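Delta toxin (Clostridium perfringens, PDB 2YGT) is a secreted haemolysin of the aerolysin family that probably kills host cells by assembling into beta-barrel pores in their membranes. Local coordinates at residues Val53-Ser58 with Ile126-Gly131; Glu60-Ile65 with Val232-Asn237. All blocks are in the same frame, centred on the assembly; numbering follows the deposited sequence.

Contacts 1 and 2 lie with their centres about 9 Å apart on the same side of the molecule and are joined through neighbouring strands 45-54 and 61-72 of one antiparallel sheet. The turn between those strands supplies D55 to contact 1, and the strand leaving it pairs with 232-235 in contact 2. V53 N lies 2.9 Å from T62 O, probably a hydrogen bond. Strand 121-128, from a separate three-stranded sheet, covers the shared face: Y128 CE2 reaches T62 OG1 at 3.7 Å, and I126 CG2 reaches V232 CG2 at 3.6 Å. A zinc ion bound by D54 and H286 sits beside both, about 5 Å from the side chain of M61.

Contact 1. Residues Val53-Ser58 with Ile126-Gly131; sequences VDDKFS and ISYSIG. With ZN (zinc ion), chain B.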
# COMPACT_ATOMS: atom_id res chain seq x y z
N VAL A 53 -0.71 -21.52 5.53
CA VAL A 53 -0.92 -22.21 6.80
C VAL A 53 -1.52 -23.59 6.56
O VAL A 53 -2.53 -23.72 5.87
CB VAL A 53 -1.84 -21.42 7.74
CG1 VAL A 53 -2.05 -22.19 9.03
CG2 VAL A 53 -1.25 -20.04 8.02
N ASP A 54 -0.89 -24.61 7.13
CA ASP A 54 -1.44 -25.96 7.13
C ASP A 54 -1.98 -26.31 8.51
O ASP A 54 -1.22 -26.55 9.45
CB ASP A 54 -0.40 -26.99 6.66
CG ASP A 54 -0.27 -27.03 5.16
OD1 ASP A 54 -0.91 -26.19 4.50
OD2 ASP A 54 0.45 -27.90 4.63
N ASP A 55 -3.30 -26.32 8.61
CA ASP A 55 -3.98 -26.49 9.88
C ASP A 55 -5.07 -27.54 9.72
O ASP A 55 -6.17 -27.25 9.25
CB ASP A 55 -4.58 -25.15 10.32
CG ASP A 55 -5.35 -25.25 11.63
OD1 ASP A 55 -5.44 -26.36 12.18
OD2 ASP A 55 -5.86 -24.21 12.10
N LYS A 56 -4.75 -28.78 10.11
CA LYS A 56 -5.67 -29.90 9.95
C LYS A 56 -6.94 -29.75 10.77
O LYS A 56 -7.93 -30.44 10.53
CB LYS A 56 -4.98 -31.22 10.33
CG LYS A 56 -3.88 -31.64 9.36
CD LYS A 56 -3.03 -32.75 9.96
CE LYS A 56 -1.95 -33.20 9.00
NZ LYS A 56 -1.01 -34.15 9.64
N PHE A 57 -6.91 -28.84 11.74
CA PHE A 57 -8.05 -28.63 12.63
C PHE A 57 -8.98 -27.54 12.10
O PHE A 57 -10.03 -27.27 12.68
CB PHE A 57 -7.56 -28.30 14.04
CG PHE A 57 -6.50 -29.24 14.54
CD1 PHE A 57 -6.84 -30.46 15.09
CD2 PHE A 57 -5.16 -28.91 14.43
CE1 PHE A 57 -5.87 -31.33 15.55
CE2 PHE A 57 -4.18 -29.78 14.88
CZ PHE A 57 -4.53 -30.99 15.44
N SER A 58 -8.58 -26.92 11.00
CA SER A 58 -9.42 -25.93 10.33
C SER A 58 -10.16 -26.59 9.19
O SER A 58 -9.63 -27.47 8.52
CB SER A 58 -8.57 -24.77 9.81
OG SER A 58 -9.32 -23.95 8.94
N ILE A 126 -2.15 -9.20 11.42
CA ILE A 126 -3.02 -10.30 11.02
C ILE A 126 -2.69 -11.53 11.86
O ILE A 126 -1.60 -12.09 11.75
CB ILE A 126 -2.85 -10.64 9.53
CG1 ILE A 126 -3.15 -9.40 8.67
CG2 ILE A 126 -3.76 -11.79 9.14
CD1 ILE A 126 -3.01 -9.64 7.18
N SER A 127 -3.63 -11.94 12.70
CA SER A 127 -3.39 -13.05 13.61
C SER A 127 -4.29 -14.24 13.30
O SER A 127 -5.50 -14.09 13.10
CB SER A 127 -3.60 -12.61 15.06
OG SER A 127 -2.79 -11.48 15.34
N TYR A 128 -3.70 -15.43 13.27
CA TYR A 128 -4.41 -16.66 12.96
C TYR A 128 -4.47 -17.57 14.19
O TYR A 128 -3.50 -17.72 14.92
CB TYR A 128 -3.72 -17.39 11.80
CG TYR A 128 -4.37 -18.70 11.41
CD1 TYR A 128 -4.00 -19.90 12.01
CD2 TYR A 128 -5.36 -18.74 10.43
CE1 TYR A 128 -4.60 -21.09 11.65
CE2 TYR A 128 -5.96 -19.93 10.06
CZ TYR A 128 -5.58 -21.10 10.68
OH TYR A 128 -6.18 -22.29 10.32
N SER A 129 -5.64 -18.18 14.40
CA SER A 129 -5.81 -19.14 15.48
C SER A 129 -6.08 -20.52 14.91
O SER A 129 -6.76 -20.65 13.89
CB SER A 129 -6.97 -18.73 16.39
OG SER A 129 -6.70 -17.51 17.05
N ILE A 130 -5.53 -21.54 15.56
CA ILE A 130 -5.79 -22.92 15.15
C ILE A 130 -7.29 -23.14 15.08
O ILE A 130 -8.02 -22.83 16.02
CB ILE A 130 -5.16 -23.92 16.14
CG1 ILE A 130 -3.65 -23.68 16.25
CG2 ILE A 130 -5.45 -25.35 15.71
CD1 ILE A 130 -2.96 -24.58 17.25
N GLY A 131 -7.76 -23.67 13.95
CA GLY A 131 -9.18 -23.84 13.73
C GLY A 131 -9.68 -22.97 12.59
O GLY A 131 -10.72 -23.25 12.00
ZN ZN B . -0.54 -26.69 2.36
O HOH W 1 -6.95 -22.52 7.83
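D55 OD2 takes two hydrogen bonds from 126-131, one from Y128 OH at 2.6 Å and one from G131 N at 2.7 Å. The amide comes in on the syn lone pair, nearly straight at 171°, while the phenol meets the anti side, slightly out of the carboxylate plane. D55 CG lies anti to the backbone N (chi1 178°), on the side of Y128 and G131; the carboxylate plane stands 78° from the tyrosine ring. The second oxygen, OD1, accepts F57 N of its own loop at 2.9 Å from above the carboxylate plane, an Asx turn inside the type I turn 55-58. V53 CG1 lies over one face of the Y128 ring in a CH-pi contact, 4.2 Å from the centroid. Farther along the turn, I130 CG2 packs against F57 CD2, the two side chains lying side by side. A water donates to both Y128 OH and S58 OG, and S58 OG also bonds to E60 O. Next door, D54 points away and binds zinc through OD1. With three donors gripping its carboxylate, buried D55 is probably kept ionised, and it ties the turn to the end of strand 121-128 and the loop that follows.

Contact 2. Residues Glu60-Ile65 with Val232-Asn237; sequences EMTTII and VLTAPN
M61 and T63 exchange pairs of backbone hydrogen bonds with A235 and L233, joining strands 61-65 and 232-235 as antiparallel neighbours. M61 N gives to A235 O at 3.0 Å and T63 N to L233 O at 2.8 Å. In return A235 N reaches M61 O with a more bent N-H angle of 139°, whereas L233 N meets T63 O almost straight at 175°. Between these bonds T62 faces T234 as a non-hydrogen-bonded pair, and T234 CA makes a CA-H...O contact of 3.1 Å with M61 O. The alternate residues bond to the flanking strands, T62 with V53, I64 with S51, and V232 with V109 and D110; E60 O is bonded to S58 OG. The E60 side chain crosses that of T234 obliquely, and two waters span them: one donates to OE2 at 2.6 Å, the other to OE1, and both bond to T234 OG1. T62 CG2 packs on V232 CG1, and I65 CD1 on L233 CD1. Near the zinc, M61 bends at chi3 (-61°), carrying CE toward P236 O; that carbonyl accepts a hydrogen bond from T239 OG1. Four direct backbone bonds thus join the strands, while E60 reaches the threonine hydroxyl through solvent, consistent with a charged glutamate.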
# COMPACT_ATOMS: atom_id res chain seq x y z
N GLU A 60 -10.85 -25.43 6.41
CA GLU A 60 -10.34 -25.02 5.10
C GLU A 60 -8.89 -24.56 5.15
O GLU A 60 -8.26 -24.57 6.21
CB GLU A 60 -11.24 -23.94 4.49
CG GLU A 60 -11.54 -22.78 5.42
CD GLU A 60 -12.55 -21.82 4.83
OE1 GLU A 60 -13.03 -22.08 3.70
OE2 GLU A 60 -12.87 -20.81 5.49
N MET A 61 -8.36 -24.18 3.99
CA MET A 61 -6.97 -23.73 3.88
C MET A 61 -6.86 -22.21 3.91
O MET A 61 -7.65 -21.51 3.29
CB MET A 61 -6.34 -24.27 2.59
CG MET A 61 -6.25 -25.79 2.53
SD MET A 61 -5.31 -26.37 1.11
CE MET A 61 -6.28 -25.72 -0.24
N THR A 62 -5.86 -21.72 4.64
CA THR A 62 -5.69 -20.28 4.83
C THR A 62 -4.29 -19.83 4.42
O THR A 62 -3.29 -20.40 4.86
CB THR A 62 -5.93 -19.87 6.30
OG1 THR A 62 -7.30 -20.10 6.65
CG2 THR A 62 -5.61 -18.39 6.50
N THR A 63 -4.22 -18.81 3.57
CA THR A 63 -2.95 -18.22 3.18
C THR A 63 -2.95 -16.71 3.44
O THR A 63 -3.81 -15.99 2.94
CB THR A 63 -2.62 -18.48 1.70
OG1 THR A 63 -2.57 -19.89 1.47
CG2 THR A 63 -1.28 -17.87 1.35
N ILE A 64 -1.97 -16.26 4.21
CA ILE A 64 -1.83 -14.84 4.51
C ILE A 64 -0.85 -14.21 3.54
O ILE A 64 0.25 -14.72 3.35
CB ILE A 64 -1.34 -14.62 5.95
CG1 ILE A 64 -2.27 -15.31 6.94
CG2 ILE A 64 -1.25 -13.13 6.26
CD1 ILE A 64 -1.75 -15.33 8.37
N ILE A 65 -1.25 -13.11 2.91
CA ILE A 65 -0.39 -12.45 1.93
C ILE A 65 -0.02 -11.02 2.34
O ILE A 65 -0.88 -10.17 2.54
CB ILE A 65 -1.04 -12.43 0.54
CG1 ILE A 65 -1.29 -13.87 0.07
CG2 ILE A 65 -0.15 -11.68 -0.45
CD1 ILE A 65 -2.08 -13.95 -1.21
N VAL A 232 -6.02 -11.94 3.57
CA VAL A 232 -6.10 -13.33 3.97
C VAL A 232 -7.00 -14.06 2.98
O VAL A 232 -8.14 -13.64 2.75
CB VAL A 232 -6.68 -13.51 5.39
CG1 VAL A 232 -6.67 -14.98 5.78
CG2 VAL A 232 -5.91 -12.68 6.40
N LEU A 233 -6.48 -15.12 2.37
CA LEU A 233 -7.28 -15.93 1.46
C LEU A 233 -7.61 -17.29 2.06
O LEU A 233 -6.79 -17.89 2.76
CB LEU A 233 -6.55 -16.13 0.12
CG LEU A 233 -6.56 -14.99 -0.90
CD1 LEU A 233 -5.70 -13.85 -0.43
CD2 LEU A 233 -6.06 -15.51 -2.24
N THR A 234 -8.82 -17.77 1.78
CA THR A 234 -9.18 -19.14 2.12
C THR A 234 -9.47 -19.92 0.84
O THR A 234 -9.76 -19.35 -0.21
CB THR A 234 -10.41 -19.21 3.04
OG1 THR A 234 -11.54 -18.60 2.40
CG2 THR A 234 -10.13 -18.51 4.37
N ALA A 235 -9.40 -21.24 0.94
CA ALA A 235 -9.67 -22.10 -0.20
C ALA A 235 -10.10 -23.48 0.29
O ALA A 235 -9.58 -23.97 1.30
CB ALA A 235 -8.43 -22.21 -1.09
N PRO A 236 -11.06 -24.10 -0.41
CA PRO A 236 -11.50 -25.46 -0.09
C PRO A 236 -10.30 -26.40 0.03
O PRO A 236 -9.32 -26.22 -0.69
CB PRO A 236 -12.36 -25.85 -1.29
CG PRO A 236 -12.89 -24.54 -1.78
CD PRO A 236 -11.79 -23.55 -1.56
N ASN A 237 -10.39 -27.37 0.93
CA ASN A 237 -9.25 -28.23 1.27
C ASN A 237 -8.44 -28.78 0.10
O ASN A 237 -7.21 -28.89 0.18
CB ASN A 237 -9.69 -29.38 2.18
CG ASN A 237 -9.71 -28.98 3.64
OD1 ASN A 237 -9.06 -28.02 4.05
ND2 ASN A 237 -10.46 -29.73 4.45
O HOH W 2 -12.73 -20.78 0.84
O HOH W 3 -14.01 -19.00 4.02